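Local atomic coordinates of putative regulator of transfer genes ArtA (PDB entry 3GXQ), a protein that binds DNA through a ribbon-helix-helix motif and regulates plasmid transfer genes in Staphylococcus aureus. Residues Ile27-Ala30 / Gln31-Phe35. Numbering follows the deposited sequence.
Sequences IKYA and QEKDF
Lys33 lays its CG over one face of the Tyr29 ring, 4.2 Å from the centroid, which meets the geometry of a CH-pi contact. The methylene, 21° off the ring normal, is offset toward the rim, near CZ. Tyr29 reaches this place because its CG lies anti to the backbone N (chi1 -180°), sending the ring along the helix toward the next turn. Asp34 approaches the same ring obliquely, OD2 lying 3.7 Å from Tyr29 CE2. Two residues earlier, on another side of the helix, Gln31 NE2 lies 3.5 Å from Ile27 CG2. Lys28 and Glu32 touch through methylene and carboxylate, but Lys28 NZ and Glu32 OE1 are 5.0 Å apart, so any attraction between these charges acts without direct contact. These pairs occupy the last turns of helix 20-33, the first of the two helices in the ribbon-helix-helix motif, with Asp34 just beyond its end. Backbone i to i+4 bonds space the three four-residue pairs, Lys33 N reaching Tyr29 O at 2.8 Å. The series ends at Asp34 N to Ala30 O, more bent at 137°, and Ala30 also bonds the Asp36 backbone. Helix 38-53 covers Ala30 with Ala41; its Glu44 OE1 shares a weak hydrogen bond with Tyr29 OH and lies near Asp34 OD1, which may shift the ionisation of one acid. Ile53 of the second subunit also packs on Tyr29.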
loop_
_atom_site.group_PDB
_atom_site.type_symbol
_atom_site.label_atom_id
_atom_site.label_comp_id
_atom_site.label_asym_id
_atom_site.label_seq_id
_atom_site.Cartn_x
_atom_site.Cartn_y
_atom_site.Cartn_z
ATOM N N ILE B 27 -7.044 8.311 2.428
ATOM C CA ILE B 27 -7.904 9.227 1.696
ATOM C C ILE B 27 -7.652 10.687 2.116
ATOM O O ILE B 27 -7.587 11.582 1.262
ATOM C CB ILE B 27 -9.382 8.873 1.891
ATOM C CG1 ILE B 27 -9.719 7.610 1.083
ATOM C CG2 ILE B 27 -10.253 10.049 1.491
ATOM C CD1 ILE B 27 -11.132 7.085 1.337
ATOM N N LYS B 28 -7.499 10.936 3.413
ATOM C CA LYS B 28 -7.240 12.294 3.857
ATOM C C LYS B 28 -5.923 12.765 3.245
ATOM O O LYS B 28 -5.807 13.918 2.863
ATOM C CB LYS B 28 -7.174 12.365 5.383
ATOM C CG LYS B 28 -6.888 13.759 5.936
ATOM C CD LYS B 28 -7.080 13.797 7.447
ATOM C CE LYS B 28 -8.531 13.503 7.834
ATOM N NZ LYS B 28 -9.475 14.613 7.485
ATOM N N TYR B 29 -4.936 11.873 3.137
ATOM C CA TYR B 29 -3.638 12.226 2.543
ATOM C C TYR B 29 -3.799 12.495 1.042
ATOM O O TYR B 29 -3.165 13.389 0.487
ATOM C CB TYR B 29 -2.620 11.090 2.742
ATOM C CG TYR B 29 -1.236 11.369 2.158
ATOM C CD1 TYR B 29 -0.239 11.968 2.924
ATOM C CD2 TYR B 29 -0.939 11.059 0.834
ATOM C CE1 TYR B 29 1.020 12.253 2.383
ATOM C CE2 TYR B 29 0.316 11.343 0.280
ATOM C CZ TYR B 29 1.291 11.940 1.059
ATOM O OH TYR B 29 2.530 12.236 0.510
ATOM N N ALA B 30 -4.645 11.707 0.388
ATOM C CA ALA B 30 -4.891 11.864 -1.039
ATOM C C ALA B 30 -5.548 13.223 -1.288
ATOM O O ALA B 30 -5.246 13.917 -2.261
ATOM C CB ALA B 30 -5.788 10.732 -1.540
ATOM N N GLN B 31 -6.445 13.604 -0.392
ATOM C CA GLN B 31 -7.123 14.884 -0.503
ATOM C C GLN B 31 -6.135 16.047 -0.362
ATOM O O GLN B 31 -6.127 16.966 -1.182
ATOM C CB GLN B 31 -8.213 14.987 0.567
ATOM C CG GLN B 31 -9.402 14.081 0.322
ATOM C CD GLN B 31 -10.342 14.038 1.503
ATOM O OE1 GLN B 31 -10.085 14.663 2.536
ATOM N NE2 GLN B 31 -11.440 13.290 1.364
ATOM N N GLU B 32 -5.284 15.984 0.657
ATOM C CA GLU B 32 -4.301 17.030 0.923
ATOM C C GLU B 32 -3.162 17.095 -0.097
ATOM O O GLU B 32 -2.651 18.183 -0.397
ATOM C CB GLU B 32 -3.704 16.823 2.319
ATOM C CG GLU B 32 -4.737 16.828 3.445
ATOM C CD GLU B 32 -4.214 16.189 4.724
ATOM O OE1 GLU B 32 -4.993 16.070 5.694
ATOM O OE2 GLU B 32 -3.026 15.803 4.758
ATOM N N LYS B 33 -2.783 15.941 -0.642
ATOM C CA LYS B 33 -1.665 15.887 -1.574
ATOM C C LYS B 33 -1.892 15.464 -3.017
ATOM O O LYS B 33 -1.221 15.976 -3.902
ATOM C CB LYS B 33 -0.563 14.980 -1.002
ATOM C CG LYS B 33 0.200 15.546 0.183
ATOM C CD LYS B 33 1.028 16.757 -0.215
ATOM C CE LYS B 33 1.790 17.313 0.972
ATOM N NZ LYS B 33 0.852 17.753 2.041
ATOM N N ASP B 34 -2.812 14.545 -3.280
ATOM C CA ASP B 34 -2.949 14.071 -4.650
ATOM C C ASP B 34 -4.255 14.281 -5.368
ATOM O O ASP B 34 -4.622 13.463 -6.208
ATOM C CB ASP B 34 -2.628 12.591 -4.693
ATOM C CG ASP B 34 -1.467 12.227 -3.797
ATOM O OD1 ASP B 34 -0.313 12.571 -4.120
ATOM O OD2 ASP B 34 -1.710 11.597 -2.753
ATOM N N PHE B 35 -4.948 15.372 -5.071
ATOM C CA PHE B 35 -6.225 15.637 -5.718
ATOM C C PHE B 35 -7.155 14.440 -5.630
ATOM O O PHE B 35 -7.820 14.077 -6.598
ATOM C CB PHE B 35 -5.997 16.044 -7.170
ATOM C CG PHE B 35 -5.437 17.435 -7.317
ATOM C CD1 PHE B 35 -4.604 17.759 -8.381
ATOM C CD2 PHE B 35 -5.762 18.427 -6.394
ATOM C CE1 PHE B 35 -4.098 19.051 -8.523
ATOM C CE2 PHE B 35 -5.261 19.725 -6.528
ATOM C CZ PHE B 35 -4.429 20.038 -7.595
#